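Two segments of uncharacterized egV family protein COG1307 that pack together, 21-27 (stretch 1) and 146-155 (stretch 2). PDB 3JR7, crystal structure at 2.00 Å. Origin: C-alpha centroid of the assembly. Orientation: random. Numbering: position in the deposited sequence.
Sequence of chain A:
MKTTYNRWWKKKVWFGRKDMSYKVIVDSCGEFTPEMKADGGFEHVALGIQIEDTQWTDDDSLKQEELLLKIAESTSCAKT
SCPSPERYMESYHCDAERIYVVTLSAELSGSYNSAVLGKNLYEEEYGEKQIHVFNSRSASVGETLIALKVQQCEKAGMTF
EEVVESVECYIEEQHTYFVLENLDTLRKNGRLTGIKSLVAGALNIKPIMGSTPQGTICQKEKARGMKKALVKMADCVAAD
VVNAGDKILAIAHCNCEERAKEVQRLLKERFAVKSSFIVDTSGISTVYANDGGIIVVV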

ATOM      1  N   SER A  21     -23.555  -8.311   0.053  1.00 35.02           N
ATOM      2  CA  SER A  21     -23.360  -8.228   1.504  1.00 30.98           C
ATOM      3  C   SER A  21     -21.886  -8.453   1.821  1.00 27.44           C
ATOM      4  O   SER A  21     -21.516  -9.495   2.298  1.00 25.69           O
ATOM      5  N   TYR A  22     -21.047  -7.475   1.506  1.00 25.80           N
ATOM      6  CA  TYR A  22     -19.619  -7.554   1.834  1.00 23.62           C
ATOM      7  C   TYR A  22     -19.049  -6.198   2.208  1.00 22.99           C
ATOM      8  O   TYR A  22     -19.580  -5.188   1.816  1.00 21.27           O
ATOM      9  N   LYS A  23     -17.955  -6.189   2.958  1.00 22.16           N
ATOM     10  CA  LYS A  23     -17.212  -4.966   3.197  1.00 21.95           C
ATOM     11  C   LYS A  23     -15.711  -5.254   2.998  1.00 20.19           C
ATOM     12  O   LYS A  23     -15.246  -6.343   3.354  1.00 19.72           O
ATOM     13  N   VAL A  24     -14.987  -4.287   2.447  1.00 19.06           N
ATOM     14  CA  VAL A  24     -13.518  -4.334   2.302  1.00 19.37           C
ATOM     15  C   VAL A  24     -12.870  -3.326   3.214  1.00 19.88           C
ATOM     16  O   VAL A  24     -13.013  -2.096   3.019  1.00 20.38           O
ATOM     17  N   ILE A  25     -12.201  -3.839   4.235  1.00 18.83           N
ATOM     18  CA  ILE A  25     -11.497  -3.032   5.209  1.00 20.04           C
ATOM     19  C   ILE A  25     -10.016  -2.985   4.794  1.00 19.62           C
ATOM     20  O   ILE A  25      -9.415  -4.007   4.542  1.00 20.43           O
ATOM     21  N   VAL A  26      -9.447  -1.810   4.751  1.00 18.72           N
ATOM     22  CA  VAL A  26      -8.076  -1.599   4.331  1.00 18.76           C
ATOM     23  C   VAL A  26      -7.393  -0.757   5.383  1.00 19.20           C
ATOM     24  O   VAL A  26      -7.975   0.243   5.840  1.00 20.32           O
ATOM     25  N   ASP A  27      -6.182  -1.124   5.820  1.00 19.56           N
ATOM     26  CA  ASP A  27      -5.495  -0.239   6.740  1.00 19.90           C
ATOM     27  C   ASP A  27      -5.128   1.055   6.009  1.00 20.47           C
ATOM     28  O   ASP A  27      -5.170   1.121   4.781  1.00 19.99           O
ATOM     29  N   ILE A 146      -5.355  -4.567  -4.463  1.00 20.84           N
ATOM     30  CA  ILE A 146      -5.956  -5.772  -3.856  1.00 20.44           C
ATOM     31  C   ILE A 146      -7.451  -5.532  -3.486  1.00 19.76           C
ATOM     32  O   ILE A 146      -8.297  -6.335  -3.848  1.00 18.99           O
ATOM     33  N   ALA A 147      -7.749  -4.391  -2.857  1.00 19.18           N
ATOM     34  CA  ALA A 147      -9.113  -3.986  -2.542  1.00 19.46           C
ATOM     35  C   ALA A 147      -9.983  -3.943  -3.808  1.00 19.58           C
ATOM     36  O   ALA A 147     -11.132  -4.450  -3.791  1.00 19.55           O
ATOM     37  N   LEU A 148      -9.448  -3.349  -4.886  1.00 20.31           N
ATOM     38  CA  LEU A 148     -10.140  -3.316  -6.200  1.00 20.28           C
ATOM     39  C   LEU A 148     -10.419  -4.718  -6.751  1.00 20.64           C
ATOM     40  O   LEU A 148     -11.491  -5.009  -7.316  1.00 20.55           O
ATOM     41  N   LYS A 149      -9.457  -5.604  -6.575  1.00 20.57           N
ATOM     42  CA  LYS A 149      -9.628  -6.973  -7.019  1.00 20.48           C
ATOM     43  C   LYS A 149     -10.734  -7.709  -6.237  1.00 20.05           C
ATOM     44  O   LYS A 149     -11.504  -8.456  -6.820  1.00 19.11           O
ATOM     45  N   VAL A 150     -10.797  -7.500  -4.920  1.00 20.01           N
ATOM     46  CA  VAL A 150     -11.890  -8.053  -4.121  1.00 20.77           C
ATOM     47  C   VAL A 150     -13.224  -7.626  -4.728  1.00 21.23           C
ATOM     48  O   VAL A 150     -14.101  -8.453  -4.989  1.00 22.27           O
ATOM     49  N   GLN A 151     -13.369  -6.339  -4.982  1.00 21.89           N
ATOM     50  CA  GLN A 151     -14.626  -5.807  -5.533  1.00 23.32           C
ATOM     51  C   GLN A 151     -14.911  -6.392  -6.910  1.00 23.51           C
ATOM     52  O   GLN A 151     -16.046  -6.691  -7.237  1.00 22.52           O
ATOM     53  N   GLN A 152     -13.871  -6.542  -7.724  1.00 24.45           N
ATOM     54  CA  GLN A 152     -14.038  -7.115  -9.062  1.00 25.01           C
ATOM     55  C   GLN A 152     -14.555  -8.552  -8.957  1.00 24.27           C
ATOM     56  O   GLN A 152     -15.550  -8.911  -9.603  1.00 23.36           O
ATOM     57  N   CYS A 153     -13.938  -9.354  -8.097  1.00 23.67           N
ATOM     58  CA  CYS A 153     -14.398 -10.733  -7.853  1.00 24.47           C
ATOM     59  C   CYS A 153     -15.838 -10.795  -7.344  1.00 24.98           C
ATOM     60  O   CYS A 153     -16.652 -11.615  -7.814  1.00 25.38           O
ATOM     61  N   GLU A 154     -16.153  -9.938  -6.382  1.00 25.22           N
ATOM     62  CA  GLU A 154     -17.531  -9.854  -5.845  1.00 25.49           C
ATOM     63  C   GLU A 154     -18.524  -9.513  -6.967  1.00 26.78           C
ATOM     64  O   GLU A 154     -19.555 -10.157  -7.088  1.00 25.49           O
ATOM     65  N   LYS A 155     -18.152  -8.565  -7.828  1.00 28.14           N
ATOM     66  CA  LYS A 155     -18.990  -8.167  -8.933  1.00 30.52           C
ATOM     67  C   LYS A 155     -19.184  -9.310  -9.941  1.00 30.98           C
ATOM     68  O   LYS A 155     -20.276  -9.450 -10.514  1.00 30.89           O
TER

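The most distinctive feature of this contact is a CH-pi interaction between Glu154 and the ring of Tyr22. Glu154 CG lies 3.6 Å from the centroid of the Tyr22 ring, 7° off the ring normal, so the methylene sits squarely over the face. Two m rotamers, at chi1 and chi2, fold the Glu154 side chain into this position. Its carboxylate stays close to the ring, with OE1 3.5 Å from Tyr22 CD2, and both carboxylate oxygens are hydrogen-bonded elsewhere in the structure. Tyr22 has chi1 p. Its ring lies crosswise to the helix axis, and Tyr22 OH comes to 3.5 Å from Gln151 CG. Gln151 points sideways and is extended, with chi1 and chi2 both t.

The strand runs nearly antiparallel to the helix, at 172°. Tyr22, Val24 and Val26 point toward the helix, while Lys23 and Ile25 point away, as strand alternation requires. From the helix, Ala147, Val150 and Glu154 point toward the strand. Both strand valines are t. Val24 straddles two helix residues: CG1 is 3.9 Å from Ala147 CB, and CG2 is 3.7 Å from Val150 CG1. Val150 is also t. Val26 CG2 reaches the same Ala147 CB at 3.9 Å, so this small methyl serves both strand valines.

No hydrogen bond crosses between the stretches.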

ATOM      1  CB  SER A  21     -24.247  -9.245   2.204  1.00 29.78           C
ATOM      2  OG  SER A  21     -24.240  -9.042   3.608  1.00 28.26           O
ATOM      3  CB  TYR A  22     -18.840  -8.149   0.660  1.00 23.95           C
ATOM      4  CG  TYR A  22     -18.602  -7.241  -0.531  1.00 22.77           C
ATOM      5  CD1 TYR A  22     -17.435  -6.531  -0.654  1.00 26.32           C
ATOM      6  CD2 TYR A  22     -19.507  -7.161  -1.553  1.00 23.47           C
ATOM      7  CE1 TYR A  22     -17.188  -5.741  -1.752  1.00 26.68           C
ATOM      8  CE2 TYR A  22     -19.286  -6.346  -2.664  1.00 25.82           C
ATOM      9  CZ  TYR A  22     -18.115  -5.650  -2.760  1.00 28.28           C
ATOM     10  OH  TYR A  22     -17.847  -4.806  -3.857  1.00 28.19           O
ATOM     11  CB  LYS A  23     -17.517  -4.431   4.589  1.00 22.49           C
ATOM     12  CG  LYS A  23     -16.999  -3.053   4.842  1.00 25.44           C
ATOM     13  CD  LYS A  23     -17.586  -2.422   6.130  1.00 30.06           C
ATOM     14  CE  LYS A  23     -17.056  -3.053   7.443  1.00 31.20           C
ATOM     15  NZ  LYS A  23     -17.502  -2.327   8.787  1.00 29.92           N
ATOM     16  CB  VAL A  24     -13.029  -4.056   0.868  1.00 19.71           C
ATOM     17  CG1 VAL A  24     -11.498  -4.345   0.762  1.00 19.95           C
ATOM     18  CG2 VAL A  24     -13.829  -4.901  -0.169  1.00 20.72           C
ATOM     19  CB  ILE A  25     -11.578  -3.666   6.601  1.00 20.09           C
ATOM     20  CG1 ILE A  25     -13.066  -3.819   7.038  1.00 23.33           C
ATOM     21  CG2 ILE A  25     -10.758  -2.854   7.617  1.00 19.98           C
ATOM     22  CD1 ILE A  25     -13.235  -4.743   8.184  1.00 25.85           C
ATOM     23  CB  VAL A  26      -8.052  -0.871   2.980  1.00 18.45           C
ATOM     24  CG1 VAL A  26      -6.598  -0.756   2.450  1.00 16.66           C
ATOM     25  CG2 VAL A  26      -8.945  -1.607   1.978  1.00 19.40           C
ATOM     26  CB  ASP A  27      -4.302  -0.885   7.476  1.00 21.11           C
ATOM     27  CG  ASP A  27      -3.105  -1.194   6.571  1.00 21.40           C
ATOM     28  OD1 ASP A  27      -2.822  -0.461   5.586  1.00 23.86           O
ATOM     29  OD2 ASP A  27      -2.382  -2.144   6.926  1.00 21.76           O
ATOM     30  CB  ILE A 146      -5.137  -6.243  -2.626  1.00 20.20           C
ATOM     31  CG1 ILE A 146      -3.724  -6.705  -3.072  1.00 20.38           C
ATOM     32  CG2 ILE A 146      -5.830  -7.397  -1.886  1.00 20.19           C
ATOM     33  CD1 ILE A 146      -2.734  -6.801  -1.923  1.00 15.74           C
ATOM     34  CB  ALA A 147      -9.157  -2.612  -1.835  1.00 18.27           C
ATOM     35  CB  LEU A 148      -9.357  -2.472  -7.230  1.00 20.06           C
ATOM     36  CG  LEU A 148      -9.381  -0.958  -7.009  1.00 20.95           C
ATOM     37  CD1 LEU A 148      -8.457  -0.185  -7.889  1.00 21.04           C
ATOM     38  CD2 LEU A 148     -10.867  -0.405  -7.166  1.00 19.57           C
ATOM     39  CB  LYS A 149      -8.279  -7.727  -6.908  1.00 20.94           C
ATOM     40  CG  LYS A 149      -8.251  -9.154  -7.481  1.00 22.02           C
ATOM     41  CD  LYS A 149      -8.699  -9.220  -8.971  1.00 23.89           C
ATOM     42  CE  LYS A 149      -7.645  -8.791  -9.928  1.00 26.43           C
ATOM     43  NZ  LYS A 149      -8.001  -9.022 -11.404  1.00 28.08           N
ATOM     44  CB  VAL A 150     -11.815  -7.625  -2.615  1.00 20.20           C
ATOM     45  CG1 VAL A 150     -13.131  -8.062  -1.889  1.00 19.24           C
ATOM     46  CG2 VAL A 150     -10.545  -8.158  -1.964  1.00 20.24           C
ATOM     47  CB  GLN A 151     -14.527  -4.278  -5.625  1.00 23.83           C
ATOM     48  CG  GLN A 151     -15.745  -3.534  -6.295  1.00 25.35           C
ATOM     49  CD  GLN A 151     -15.470  -2.025  -6.462  1.00 26.21           C
ATOM     50  OE1 GLN A 151     -14.430  -1.628  -6.936  1.00 29.12           O
ATOM     51  NE2 GLN A 151     -16.368  -1.219  -6.022  1.00 29.81           N
ATOM     52  CB  GLN A 152     -12.720  -7.037  -9.853  1.00 25.69           C
ATOM     53  CG  GLN A 152     -12.807  -7.613 -11.288  1.00 27.69           C
ATOM     54  CD  GLN A 152     -11.427  -7.837 -11.931  1.00 30.59           C
ATOM     55  OE1 GLN A 152     -10.382  -7.522 -11.357  1.00 34.14           O
ATOM     56  NE2 GLN A 152     -11.430  -8.403 -13.112  1.00 33.14           N
ATOM     57  CB  CYS A 153     -13.493 -11.404  -6.861  1.00 24.12           C
ATOM     58  SG  CYS A 153     -11.827 -11.618  -7.517  1.00 27.51           S
ATOM     59  CB  GLU A 154     -17.640  -8.850  -4.708  1.00 25.09           C
ATOM     60  CG  GLU A 154     -17.212  -9.402  -3.304  1.00 23.19           C
ATOM     61  CD  GLU A 154     -18.250 -10.328  -2.654  1.00 24.61           C
ATOM     62  OE1 GLU A 154     -19.415 -10.332  -3.108  1.00 24.18           O
ATOM     63  OE2 GLU A 154     -17.908 -11.060  -1.678  1.00 23.60           O
ATOM     64  CB  LYS A 155     -18.415  -6.913  -9.603  1.00 31.30           C
ATOM     65  CG  LYS A 155     -19.108  -6.517 -10.866  1.00 36.24           C
ATOM     66  CD  LYS A 155     -18.822  -5.069 -11.285  1.00 41.89           C
ATOM     67  CE  LYS A 155     -19.493  -4.776 -12.645  1.00 45.61           C
ATOM     68  NZ  LYS A 155     -19.430  -3.321 -13.011  1.00 49.40           N
TER